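Local coordinates for fructooligosaccharide ABC transporter substrate-binding protein FusA (Streptococcus pneumoniae, PDB 5G5Y), which binds short- and long-chain fructooligosaccharides, preferring tetrasaccharides and larger, as the solute-binding component of the FusABC-MsmK importer, at residues Q262-Y267 with N279-L285; A199-D205 with K295-R299; L210-N214 with S417-Y422; V231-R235 with I454-D460; M153-T157 with L285-P291. One frame throughout, in Å; residues are numbered along the deposited sequence.

Contact 1. Residues Q262-Y267 with N279-L285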
# COMPACT_ATOMS: atom_id res chain seq x y z
N GLN A 262 6.32 24.43 9.17
CA GLN A 262 7.69 24.21 8.71
C GLN A 262 8.72 24.17 9.84
O GLN A 262 9.79 24.77 9.75
CB GLN A 262 8.06 25.22 7.62
CG GLN A 262 7.03 25.26 6.48
CD GLN A 262 7.55 25.80 5.16
OE1 GLN A 262 8.71 26.17 5.04
NE2 GLN A 262 6.68 25.84 4.15
N LYS A 263 8.38 23.44 10.89
CA LYS A 263 9.27 23.31 12.05
C LYS A 263 10.29 22.17 11.92
O LYS A 263 11.25 22.08 12.72
CB LYS A 263 8.43 23.13 13.31
CG LYS A 263 7.60 24.36 13.69
CD LYS A 263 8.49 25.47 14.28
CE LYS A 263 7.74 26.79 14.49
NZ LYS A 263 6.45 26.60 15.20
N PHE A 264 10.11 21.32 10.91
CA PHE A 264 10.90 20.10 10.77
C PHE A 264 12.13 20.33 9.90
O PHE A 264 12.07 21.00 8.86
CB PHE A 264 10.07 18.98 10.16
CG PHE A 264 8.92 18.48 10.99
CD1 PHE A 264 8.96 18.43 12.38
CD2 PHE A 264 7.80 17.96 10.35
CE1 PHE A 264 7.92 17.89 13.09
CE2 PHE A 264 6.75 17.43 11.06
CZ PHE A 264 6.80 17.40 12.43
N GLY A 265 13.27 19.77 10.33
CA GLY A 265 14.45 19.74 9.51
C GLY A 265 14.40 18.57 8.52
O GLY A 265 14.56 18.76 7.31
N VAL A 266 14.24 17.37 9.08
CA VAL A 266 14.12 16.13 8.32
C VAL A 266 12.92 15.44 8.90
O VAL A 266 12.78 15.38 10.11
CB VAL A 266 15.38 15.23 8.43
CG1 VAL A 266 15.15 13.83 7.82
CG2 VAL A 266 16.59 15.92 7.79
N TYR A 267 12.00 14.97 8.05
CA TYR A 267 10.85 14.21 8.53
C TYR A 267 10.46 13.16 7.48
O TYR A 267 11.01 13.15 6.38
CB TYR A 267 9.65 15.12 8.88
CG TYR A 267 8.90 15.66 7.68
CD1 TYR A 267 9.41 16.70 6.91
CD2 TYR A 267 7.72 15.06 7.28
CE1 TYR A 267 8.70 17.19 5.79
CE2 TYR A 267 7.03 15.51 6.16
CZ TYR A 267 7.51 16.56 5.41
OH TYR A 267 6.76 16.95 4.32
N ASN A 279 5.19 23.14 -1.88
CA ASN A 279 6.19 24.19 -2.00
C ASN A 279 7.58 23.57 -2.19
O ASN A 279 7.76 22.35 -2.08
CB ASN A 279 6.17 25.07 -0.74
CG ASN A 279 6.36 24.25 0.53
OD1 ASN A 279 7.39 23.61 0.69
ND2 ASN A 279 5.36 24.23 1.39
N GLU A 280 8.56 24.43 -2.44
CA GLU A 280 9.90 24.00 -2.71
C GLU A 280 10.83 24.10 -1.47
O GLU A 280 12.00 23.84 -1.59
CB GLU A 280 10.47 24.83 -3.87
CG GLU A 280 9.59 24.84 -5.13
CD GLU A 280 9.27 23.45 -5.69
OE1 GLU A 280 10.16 22.56 -5.65
OE2 GLU A 280 8.13 23.25 -6.17
N SER A 281 10.29 24.43 -0.31
CA SER A 281 11.13 24.48 0.91
C SER A 281 11.66 23.10 1.32
O SER A 281 12.73 23.03 1.92
CB SER A 281 10.35 25.07 2.08
OG SER A 281 9.85 26.36 1.75
N TYR A 282 10.91 22.03 0.98
CA TYR A 282 11.29 20.63 1.28
C TYR A 282 11.50 19.82 -0.00
O TYR A 282 10.79 20.03 -1.02
CB TYR A 282 10.21 19.97 2.13
CG TYR A 282 10.19 20.49 3.53
CD1 TYR A 282 9.44 21.61 3.86
CD2 TYR A 282 10.94 19.87 4.53
CE1 TYR A 282 9.45 22.11 5.15
CE2 TYR A 282 10.93 20.35 5.84
CZ TYR A 282 10.19 21.48 6.14
OH TYR A 282 10.18 21.99 7.44
N ASP A 283 12.48 18.92 0.05
CA ASP A 283 12.75 18.02 -1.06
C ASP A 283 13.19 16.66 -0.50
O ASP A 283 13.37 16.52 0.71
CB ASP A 283 13.84 18.60 -1.95
CG ASP A 283 13.69 18.20 -3.41
OD1 ASP A 283 12.95 17.25 -3.74
OD2 ASP A 283 14.33 18.85 -4.25
N VAL A 284 13.38 15.70 -1.39
CA VAL A 284 13.79 14.34 -1.05
C VAL A 284 15.21 14.34 -0.47
O VAL A 284 16.13 14.95 -1.02
CB VAL A 284 13.77 13.40 -2.27
CG1 VAL A 284 14.09 11.98 -1.82
CG2 VAL A 284 12.43 13.43 -3.00
N LEU A 285 15.36 13.69 0.68
CA LEU A 285 16.67 13.45 1.25
C LEU A 285 17.25 12.30 0.43
O LEU A 285 16.68 11.19 0.47
CB LEU A 285 16.55 13.05 2.72
CG LEU A 285 17.87 12.76 3.45
CD1 LEU A 285 18.68 14.03 3.58
CD2 LEU A 285 17.65 12.16 4.81
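Tyr282 makes the one hydrogen bond between 262-267 and 279-285: its OH donates to Phe264 O at 2.6 Å. The hydroxyl lies in the carbonyl plane on a lone pair, at a C=O...O angle of 135°, and Phe264 O in turn sits at the edge of the phenol ring. CG of Tyr282 stands anti to its own carbonyl carbon (chi1 -72°), which sends the ring across to the other segment.

Aromatic contact comes next. Tyr267 turns its edge to the face of Tyr282 in an offset edge-to-face pair, planes at 81° and centroids 5.5 Å apart, with Tyr267 CE1 3.7 Å from Tyr282 CD2. The Tyr267 hydroxyl is hydrogen-bonded to that of Thr276.

Polar side chains gather at the other end without bonding across. Gln262 lays its extended chain by Tyr282 and brings OE1 to 3.5 Å from Ser281 OG, which is hydrogen-bonded to Asp144. Gln262 NE2 and Asn279 ND2, two donors, merely adjoin; Asn279 ND2 bonds Thr276 O, while its OD1 takes Ser281 N (3.2 Å) in an Asx turn.

Apolar contact is slight: Val266 CG1 meets Leu285 CD2 at 4.3 Å, beside Ile141 of strand 138-142, which runs between strands 264-269 and 282-284.

A single short phenol-to-carbonyl bond, with a ring edge against the same tyrosine, would help to fix the Tyr282 ring, spanning from edge strand 282-284 past 138-142 to 264-269.

Contact 2. Residues A199-D205 with K295-R299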
# COMPACT_ATOMS: atom_id res chain seq x y z
N ALA A 199 18.54 1.00 6.13
CA ALA A 199 19.22 0.44 4.98
C ALA A 199 20.60 1.06 4.72
O ALA A 199 21.47 0.42 4.10
CB ALA A 199 18.34 0.53 3.73
N ALA A 200 20.83 2.26 5.25
CA ALA A 200 22.19 2.81 5.28
C ALA A 200 23.19 1.92 5.99
O ALA A 200 24.39 2.04 5.71
CB ALA A 200 22.21 4.23 5.84
N PHE A 201 22.71 1.00 6.85
CA PHE A 201 23.56 0.11 7.63
C PHE A 201 23.61 -1.27 7.06
O PHE A 201 24.16 -2.20 7.67
CB PHE A 201 23.12 0.15 9.11
CG PHE A 201 23.22 1.53 9.69
CD1 PHE A 201 24.42 1.97 10.21
CD2 PHE A 201 22.16 2.42 9.59
CE1 PHE A 201 24.54 3.29 10.66
CE2 PHE A 201 22.27 3.73 10.01
CZ PHE A 201 23.46 4.16 10.58
N GLY A 202 23.04 -1.43 5.87
CA GLY A 202 22.92 -2.72 5.26
C GLY A 202 21.56 -3.33 5.55
O GLY A 202 21.07 -3.27 6.68
N ILE A 203 20.95 -3.89 4.49
CA ILE A 203 19.71 -4.69 4.59
C ILE A 203 18.46 -3.87 4.86
O ILE A 203 17.48 -3.89 4.07
CB ILE A 203 19.82 -5.86 5.60
CG1 ILE A 203 21.01 -6.73 5.20
CG2 ILE A 203 18.55 -6.67 5.58
CD1 ILE A 203 21.31 -7.90 6.11
N GLY A 204 18.45 -3.19 6.00
CA GLY A 204 17.38 -2.27 6.32
C GLY A 204 16.17 -2.96 6.92
O GLY A 204 16.29 -4.02 7.53
N ASP A 205 15.02 -2.33 6.74
CA ASP A 205 13.80 -2.71 7.47
C ASP A 205 12.54 -2.31 6.70
O ASP A 205 12.57 -1.42 5.85
CB ASP A 205 13.81 -2.05 8.86
CG ASP A 205 12.78 -2.64 9.83
OD1 ASP A 205 12.43 -3.85 9.69
OD2 ASP A 205 12.33 -1.87 10.75
N LYS A 295 25.41 2.26 0.06
CA LYS A 295 24.04 2.75 0.01
C LYS A 295 23.10 1.60 -0.34
O LYS A 295 23.45 0.70 -1.13
CB LYS A 295 23.88 3.81 -1.05
CG LYS A 295 24.60 5.11 -0.75
CD LYS A 295 24.47 6.00 -1.95
CE LYS A 295 25.32 7.23 -1.88
NZ LYS A 295 24.92 8.16 -2.98
N HIS A 296 21.92 1.64 0.24
CA HIS A 296 20.92 0.58 0.03
C HIS A 296 19.55 1.15 0.34
O HIS A 296 19.39 2.01 1.20
CB HIS A 296 21.19 -0.64 0.93
CG HIS A 296 20.33 -1.82 0.62
ND1 HIS A 296 20.41 -2.49 -0.58
CD2 HIS A 296 19.36 -2.45 1.34
CE1 HIS A 296 19.57 -3.51 -0.58
NE2 HIS A 296 18.89 -3.48 0.56
N VAL A 297 18.55 0.67 -0.40
CA VAL A 297 17.14 0.85 -0.08
C VAL A 297 16.50 -0.53 0.06
O VAL A 297 16.57 -1.35 -0.88
CB VAL A 297 16.42 1.64 -1.17
CG1 VAL A 297 14.94 1.77 -0.88
CG2 VAL A 297 17.03 3.04 -1.28
N ALA A 298 15.85 -0.75 1.20
CA ALA A 298 15.10 -1.98 1.44
C ALA A 298 13.75 -1.81 0.75
O ALA A 298 13.10 -0.74 0.82
CB ALA A 298 14.91 -2.21 2.90
N ARG A 299 13.34 -2.83 0.02
CA ARG A 299 12.02 -2.81 -0.60
C ARG A 299 10.96 -3.16 0.43
O ARG A 299 11.16 -4.09 1.25
CB ARG A 299 11.97 -3.79 -1.73
CG ARG A 299 12.88 -3.40 -2.84
CD ARG A 299 12.95 -4.47 -3.92
NE ARG A 299 11.68 -4.59 -4.61
CZ ARG A 299 11.42 -5.44 -5.60
NH1 ARG A 299 12.31 -6.33 -6.06
NH2 ARG A 299 10.20 -5.41 -6.14
O HOH W 1 16.95 -5.42 1.80
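Water 1 joins the two loops through Ile203 O, to which it donates at 2.8 Å, and His296 NE2, 3.0 Å away. The water and Ile203 O both lie at the edge of the imidazole, near its plane, the carbonyl standing 3.6 Å from His296 CD2. With CG trans to the backbone N (chi1 -172°), the histidine ring is carried alongside the 199-205 loop, and its CB comes to 3.4 Å from Ala199 O.

Two small methyls do the remaining work. Ala199 CB presses on His296 O at 3.1 Å and lies obliquely to the ring; Ala298 CB points into the bend of the other loop, 3.3 Å from Ile203 O and 3.8 Å from Asp205 O. Gly204 passes close over this methyl, its CA 4.2 Å from Ala298 CB, so the chain turns there without a side chain in the narrow gap.

Beyond the pair, Ile203 packs on Asn224 of the second calcium site, and Asp205 OD1 is held by Thr221 and His209.

The arrangement joins two irregular segments, one leaving a 3-10 turn and the other an extended piece of loop, by methyl-to-backbone packing and a bridging water, next to a calcium-binding loop of this solute-binding protein.

Contact 3. Residues L210-N214 with S417-Y422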
# COMPACT_ATOMS: atom_id res chain seq x y z
N LEU A 210 10.49 -7.98 7.04
CA LEU A 210 10.80 -9.13 6.21
C LEU A 210 11.23 -8.71 4.81
O LEU A 210 10.45 -8.07 4.08
CB LEU A 210 9.59 -10.04 6.13
CG LEU A 210 9.85 -11.46 5.69
CD1 LEU A 210 10.45 -12.27 6.83
CD2 LEU A 210 8.53 -12.10 5.27
N VAL A 211 12.46 -9.07 4.45
CA VAL A 211 12.96 -8.92 3.07
C VAL A 211 13.30 -10.29 2.47
O VAL A 211 13.28 -11.30 3.19
CB VAL A 211 14.17 -7.95 3.00
CG1 VAL A 211 13.74 -6.56 3.43
CG2 VAL A 211 15.35 -8.44 3.83
N VAL A 212 13.62 -10.32 1.18
CA VAL A 212 14.00 -11.56 0.49
C VAL A 212 15.37 -11.32 -0.10
O VAL A 212 15.51 -10.45 -0.93
CB VAL A 212 13.05 -11.95 -0.66
CG1 VAL A 212 13.47 -13.30 -1.27
CG2 VAL A 212 11.63 -12.04 -0.16
N GLY A 213 16.35 -12.08 0.37
CA GLY A 213 17.73 -11.97 -0.09
C GLY A 213 17.92 -12.53 -1.47
O GLY A 213 17.13 -13.36 -1.95
N ASN A 214 18.96 -12.06 -2.16
CA ASN A 214 19.23 -12.56 -3.51
C ASN A 214 19.66 -14.06 -3.56
O ASN A 214 19.77 -14.66 -4.65
CB ASN A 214 20.22 -11.63 -4.24
CG ASN A 214 19.60 -10.30 -4.57
OD1 ASN A 214 18.37 -10.18 -4.62
ND2 ASN A 214 20.43 -9.30 -4.79
N SER A 417 18.80 -3.27 -4.35
CA SER A 417 19.59 -4.36 -4.87
C SER A 417 18.90 -5.72 -4.80
O SER A 417 19.43 -6.67 -5.35
CB SER A 417 20.94 -4.41 -4.12
OG SER A 417 21.65 -3.19 -4.42
N ASN A 418 17.78 -5.81 -4.12
CA ASN A 418 17.07 -7.09 -3.96
C ASN A 418 16.18 -7.35 -5.18
O ASN A 418 15.29 -6.56 -5.48
CB ASN A 418 16.27 -7.11 -2.68
CG ASN A 418 17.18 -7.07 -1.44
OD1 ASN A 418 18.10 -6.24 -1.36
ND2 ASN A 418 16.99 -8.02 -0.51
N VAL A 419 16.44 -8.48 -5.84
CA VAL A 419 15.68 -8.89 -7.04
C VAL A 419 14.18 -8.96 -6.71
O VAL A 419 13.29 -8.49 -7.48
CB VAL A 419 16.16 -10.26 -7.58
CG1 VAL A 419 15.28 -10.74 -8.73
CG2 VAL A 419 17.61 -10.27 -8.04
N ASN A 420 13.89 -9.53 -5.54
CA ASN A 420 12.54 -9.80 -5.12
C ASN A 420 12.18 -9.13 -3.83
O ASN A 420 13.03 -8.83 -3.00
CB ASN A 420 12.33 -11.31 -4.98
CG ASN A 420 12.26 -12.01 -6.35
OD1 ASN A 420 11.43 -11.65 -7.19
ND2 ASN A 420 13.15 -12.88 -6.59
N ASN A 421 10.88 -8.94 -3.68
CA ASN A 421 10.26 -8.67 -2.34
C ASN A 421 9.39 -9.90 -1.98
O ASN A 421 9.46 -10.93 -2.66
CB ASN A 421 9.51 -7.33 -2.30
CG ASN A 421 8.32 -7.28 -3.23
OD1 ASN A 421 8.03 -8.25 -3.91
ND2 ASN A 421 7.61 -6.15 -3.24
N TYR A 422 8.66 -9.81 -0.86
CA TYR A 422 7.89 -10.97 -0.36
C TYR A 422 6.49 -10.92 -0.99
O TYR A 422 5.78 -9.90 -0.83
CB TYR A 422 7.75 -10.95 1.18
CG TYR A 422 7.22 -12.31 1.63
CD1 TYR A 422 8.07 -13.39 1.75
CD2 TYR A 422 5.86 -12.53 1.83
CE1 TYR A 422 7.59 -14.65 2.09
CE2 TYR A 422 5.36 -13.80 2.15
CZ TYR A 422 6.23 -14.85 2.27
OH TYR A 422 5.73 -16.10 2.63
O HOH W 2 13.38 -7.70 -0.42
O HOH W 3 15.80 -10.85 -3.66
O HOH W 4 15.23 -13.27 -4.75
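The Tyr422 ring receives Leu210 CD2 over one face, a CH-pi contact with the methyl 4.1 Å from the centroid, while Val212 CG2 lies at its edge. The carboxamide of Asn214 uses both ends: ND2 donates to Ser417 O at 2.9 Å, the acceptor lying in the amide plane and the N-H pointing almost straight at it (178°), and OD1 accepts Val419 N at 2.8 Å. CG of Asn214 set anti to its carbonyl carbon (chi1 -70°) lets the amide lie along the 417-419 backbone, where two bonds fix its flip.

Asn418 replies from the other segment, its ND2 reaching Val212 O at 2.9 Å from above the carbonyl plane, 50° out of it. Waters fill in between: water 2 takes Val212 N and gives to Asn420 O, and water 3 accepts Asn420 N near Val212 O and Asn214 OD1. Val212 CG2 packs 3.5 Å from Asn421 O.

Strand 210-212 pairs with strand 218-220, which carries Asp219 and Phe220 of the second calcium site; the 417-422 loop, connecting helices 399-412 and 429-455, lies against 210-212. Helix 475-492 flanks both segments, with Leu479 on Leu210, Tyr486 on Val212 and Asn420, and Tyr485 on Tyr422, whose OH bonds Lys482 O.

Contact 4. Residues V231-R235 with I454-D460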
# COMPACT_ATOMS: atom_id res chain seq x y z
N VAL A 231 19.46 1.23 14.96
CA VAL A 231 18.91 1.69 16.21
C VAL A 231 19.94 2.56 16.95
O VAL A 231 19.58 3.62 17.47
CB VAL A 231 18.40 0.53 17.11
CG1 VAL A 231 17.90 1.08 18.43
CG2 VAL A 231 17.28 -0.23 16.43
N LYS A 232 21.19 2.13 16.95
CA LYS A 232 22.26 2.87 17.63
C LYS A 232 22.42 4.24 16.98
O LYS A 232 22.70 5.21 17.68
CB LYS A 232 23.56 2.10 17.61
CG LYS A 232 23.49 0.90 18.53
CD LYS A 232 24.74 0.07 18.45
CE LYS A 232 25.88 0.77 19.16
NZ LYS A 232 26.89 -0.22 19.63
N PHE A 233 22.16 4.33 15.68
CA PHE A 233 22.23 5.63 14.99
C PHE A 233 21.11 6.58 15.45
O PHE A 233 21.37 7.74 15.80
CB PHE A 233 22.18 5.45 13.45
CG PHE A 233 22.13 6.75 12.70
CD1 PHE A 233 23.28 7.54 12.58
CD2 PHE A 233 20.96 7.18 12.10
CE1 PHE A 233 23.24 8.76 11.92
CE2 PHE A 233 20.92 8.41 11.41
CZ PHE A 233 22.06 9.18 11.31
N ILE A 234 19.87 6.08 15.51
CA ILE A 234 18.77 6.91 15.95
C ILE A 234 19.01 7.32 17.44
O ILE A 234 18.74 8.48 17.82
CB ILE A 234 17.40 6.23 15.75
CG1 ILE A 234 17.18 5.83 14.27
CG2 ILE A 234 16.27 7.16 16.21
CD1 ILE A 234 17.26 6.95 13.26
N ARG A 235 19.52 6.38 18.24
CA ARG A 235 19.94 6.72 19.64
C ARG A 235 20.96 7.89 19.71
O ARG A 235 20.85 8.76 20.57
CB ARG A 235 20.48 5.49 20.34
CG ARG A 235 21.11 5.76 21.70
CD ARG A 235 20.14 6.32 22.71
NE ARG A 235 20.83 6.64 23.97
CZ ARG A 235 20.25 7.21 25.04
NH1 ARG A 235 18.98 7.52 25.04
NH2 ARG A 235 20.99 7.48 26.12
N ILE A 454 16.07 3.81 21.96
CA ILE A 454 16.32 5.17 21.50
C ILE A 454 16.18 6.20 22.64
O ILE A 454 17.04 7.09 22.78
CB ILE A 454 15.38 5.54 20.34
CG1 ILE A 454 15.77 4.70 19.11
CG2 ILE A 454 15.46 7.05 20.03
CD1 ILE A 454 14.67 4.58 18.07
N VAL A 455 15.11 6.08 23.42
CA VAL A 455 14.81 7.08 24.45
C VAL A 455 15.61 6.81 25.71
O VAL A 455 16.03 7.76 26.35
CB VAL A 455 13.32 7.16 24.76
CG1 VAL A 455 13.06 8.16 25.89
CG2 VAL A 455 12.54 7.59 23.52
N ASN A 456 15.83 5.55 26.07
CA ASN A 456 16.59 5.20 27.28
C ASN A 456 18.02 4.74 26.96
O ASN A 456 18.97 5.07 27.67
CB ASN A 456 15.86 4.13 28.09
CG ASN A 456 16.64 3.71 29.34
OD1 ASN A 456 16.76 4.48 30.25
ND2 ASN A 456 17.22 2.53 29.33
N GLY A 457 18.18 3.95 25.92
CA GLY A 457 19.47 3.39 25.55
C GLY A 457 19.57 1.92 25.90
O GLY A 457 18.56 1.20 25.96
N ASN A 458 20.81 1.45 26.07
CA ASN A 458 21.17 0.09 26.57
C ASN A 458 21.02 -1.08 25.57
O ASN A 458 20.99 -2.23 25.97
CB ASN A 458 20.44 -0.26 27.89
CG ASN A 458 21.16 -1.33 28.72
OD1 ASN A 458 22.39 -1.38 28.77
ND2 ASN A 458 20.40 -2.19 29.41
N ILE A 459 20.93 -0.79 24.28
CA ILE A 459 20.78 -1.89 23.28
C ILE A 459 21.92 -2.93 23.33
O ILE A 459 21.64 -4.14 23.24
CB ILE A 459 20.59 -1.39 21.83
CG1 ILE A 459 20.14 -2.55 20.92
CG2 ILE A 459 21.83 -0.67 21.29
CD1 ILE A 459 19.71 -2.05 19.54
N ASP A 460 23.16 -2.50 23.51
CA ASP A 460 24.28 -3.47 23.47
C ASP A 460 24.07 -4.61 24.47
O ASP A 460 24.25 -5.76 24.11
CB ASP A 460 25.67 -2.82 23.71
CG ASP A 460 26.13 -1.96 22.54
OD1 ASP A 460 25.65 -2.13 21.40
OD2 ASP A 460 26.98 -1.08 22.78
O HOH W 5 18.98 8.74 27.72
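Val231, Ile234, Ile454 and Ile459 form the close-packed part. Ile234 CG2 meets Ile454 CD1 at 3.6 Å, and Val231 CG1 touches Ile459 CD1 at 3.8 Å, branched chains meeting at a slant; Phe194, Phe198 and Trp453 enclose them further. Arg235 is packed on the end of helix 429-455: NH1 donates to Ile454 O at 3.0 Å, nearly straight and in the guanidinium plane though above the carbonyl plane, and weakly to Val455 O. Asn456 O lies over one face of the guanidinium, and Gly457 CA over that same face; NE forms a salt bridge with Glu239. The positive group thus meets carbonyls at a helix C-terminus, where the helix dipole would probably favour it.

The solvent side is looser. There Arg235 NH2 gives to water 5 at 2.9 Å, and Lys232, after laying CG against Ile459 CG2 (3.6 Å), bends at chi3 (75°) so that NZ meets Asp460 in a salt bridge, 2.9 Å from OD1 on its syn lone pair, with a weak second bond to OD2.

Helix 225-239 here packs against the junction of two consecutive helices, 429-455 and 459-472, joined by a short link that turns through Gly457 with positive phi.

Contact 5. Residues M153-T157 with L285-P291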
# COMPACT_ATOMS: atom_id res chain seq x y z
N MET A 153 23.81 19.27 0.80
CA MET A 153 22.94 18.12 1.10
C MET A 153 23.81 16.97 1.66
O MET A 153 24.82 16.64 1.07
CB MET A 153 22.22 17.65 -0.20
CG MET A 153 21.29 16.48 0.02
SD MET A 153 19.84 17.03 0.90
CE MET A 153 18.89 17.80 -0.42
N PRO A 154 23.41 16.37 2.80
CA PRO A 154 24.24 15.27 3.33
C PRO A 154 24.33 14.09 2.38
O PRO A 154 23.36 13.79 1.70
CB PRO A 154 23.51 14.83 4.58
CG PRO A 154 22.30 15.66 4.70
CD PRO A 154 22.30 16.72 3.68
N LYS A 155 25.50 13.47 2.34
CA LYS A 155 25.75 12.28 1.57
C LYS A 155 25.86 11.01 2.42
O LYS A 155 25.74 9.93 1.89
CB LYS A 155 27.05 12.43 0.79
CG LYS A 155 27.08 13.55 -0.25
CD LYS A 155 28.38 13.46 -1.05
CE LYS A 155 28.64 14.71 -1.87
NZ LYS A 155 29.40 15.71 -1.07
N THR A 156 26.20 11.16 3.70
CA THR A 156 26.44 10.07 4.62
C THR A 156 25.61 10.27 5.88
O THR A 156 25.15 11.39 6.18
CB THR A 156 27.92 9.99 5.04
OG1 THR A 156 28.23 11.05 5.97
CG2 THR A 156 28.86 10.05 3.82
N THR A 157 25.46 9.20 6.65
CA THR A 157 24.79 9.30 7.93
C THR A 157 25.52 10.25 8.90
O THR A 157 24.86 10.97 9.67
CB THR A 157 24.58 7.91 8.57
OG1 THR A 157 25.81 7.18 8.65
CG2 THR A 157 23.57 7.13 7.70
N LEU A 285 15.36 13.69 0.68
CA LEU A 285 16.67 13.45 1.25
C LEU A 285 17.25 12.30 0.43
O LEU A 285 16.68 11.19 0.47
CB LEU A 285 16.55 13.05 2.72
CG LEU A 285 17.87 12.76 3.45
CD1 LEU A 285 18.68 14.03 3.58
CD2 LEU A 285 17.65 12.16 4.81
N PRO A 286 18.35 12.53 -0.30
CA PRO A 286 18.90 11.38 -1.04
C PRO A 286 19.35 10.23 -0.15
O PRO A 286 19.62 10.41 1.05
CB PRO A 286 20.11 11.97 -1.77
CG PRO A 286 19.98 13.46 -1.64
CD PRO A 286 19.20 13.72 -0.41
N VAL A 287 19.49 9.07 -0.76
CA VAL A 287 19.93 7.87 -0.05
C VAL A 287 21.33 8.14 0.53
O VAL A 287 22.24 8.62 -0.18
CB VAL A 287 19.92 6.66 -0.98
CG1 VAL A 287 20.60 5.45 -0.33
CG2 VAL A 287 18.49 6.37 -1.36
N LEU A 288 21.49 7.88 1.82
CA LEU A 288 22.75 8.15 2.54
C LEU A 288 23.63 6.91 2.64
O LEU A 288 23.14 5.81 2.89
CB LEU A 288 22.43 8.62 3.94
CG LEU A 288 21.50 9.82 4.00
CD1 LEU A 288 21.20 10.19 5.44
CD2 LEU A 288 22.12 11.03 3.32
N ALA A 289 24.92 7.10 2.51
CA ALA A 289 25.84 6.01 2.77
C ALA A 289 26.04 5.92 4.26
O ALA A 289 26.16 6.95 4.95
CB ALA A 289 27.16 6.25 2.06
N GLY A 290 26.04 4.70 4.77
CA GLY A 290 26.31 4.47 6.17
C GLY A 290 27.80 4.44 6.44
O GLY A 290 28.61 4.72 5.53
N PRO A 291 28.19 4.06 7.66
CA PRO A 291 29.63 3.95 8.02
C PRO A 291 30.47 3.09 7.07
O PRO A 291 31.65 3.38 6.87
CB PRO A 291 29.60 3.35 9.43
CG PRO A 291 28.31 3.90 9.99
CD PRO A 291 27.33 3.88 8.84
O HOH W 6 24.29 10.56 -0.54
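Thr156 and Ala289 form a single backbone bridge, CA atoms 4.5 Å apart, with Ala289 N donating to Lys155 O at 3.0 Å and Thr157 N to Ala289 O at 2.9 Å, the latter carbonyl aimed nearly straight at its donor. Water 6 extends the link, donating to both Lys155 O and Val287 O.

Side chains pack beyond the bridge. The Met153 chain meets the Pro286 ring end-on, CG to CD at 3.5 Å, a tight fit for two carbons. The methionine chain bends at chi2 (72°) and chi3, laying SD beside the proline, while Leu285 CD1 touches Pro154 CG at 4.1 Å, the two crossing at about a right angle. Leu288 sends CD2 to 3.4 Å from Pro154 O, and its side chain also packs on Leu160 of helix 157-169. At the far end Thr157 OG1 lies 3.6 Å from Pro291 CD.

Thr156 is the N-cap of helix 157-169, its OG1 accepting Asp159 N, while the Asp159 carboxylate accepts Lys155 N.

The two backbone hydrogen bonds of the bridge therefore hold the chain just where the helix begins; apolar contacts extend that hold, Met153, Pro154 and Leu285 to Ile141 of strand 138-142 and Leu288 to the helix.

Overall arrangement
The five contacts lie in one lobe and tie together distant parts of the chain. Contacts 1 and 5 share Leu285, their centres 16 Å apart. Contact 2 touches contacts 3, 4 and 5: its centre is 11 Å from contact 3, where Arg299 reaches the backbone of Asn418, and 12 Å from contact 5, where Phe201 meets Pro291 and Val297 meets Val287. Phe233 links contact 4 to Phe201 and Thr157. Calcium, whose binding is essential for substrate translocation, lies near three contacts: the Lys263 side chain is about 7 Å from one ion, and those of Ile203 and Leu210 about 7 and 8 Å from the other. Contact 5 lies away from these sites.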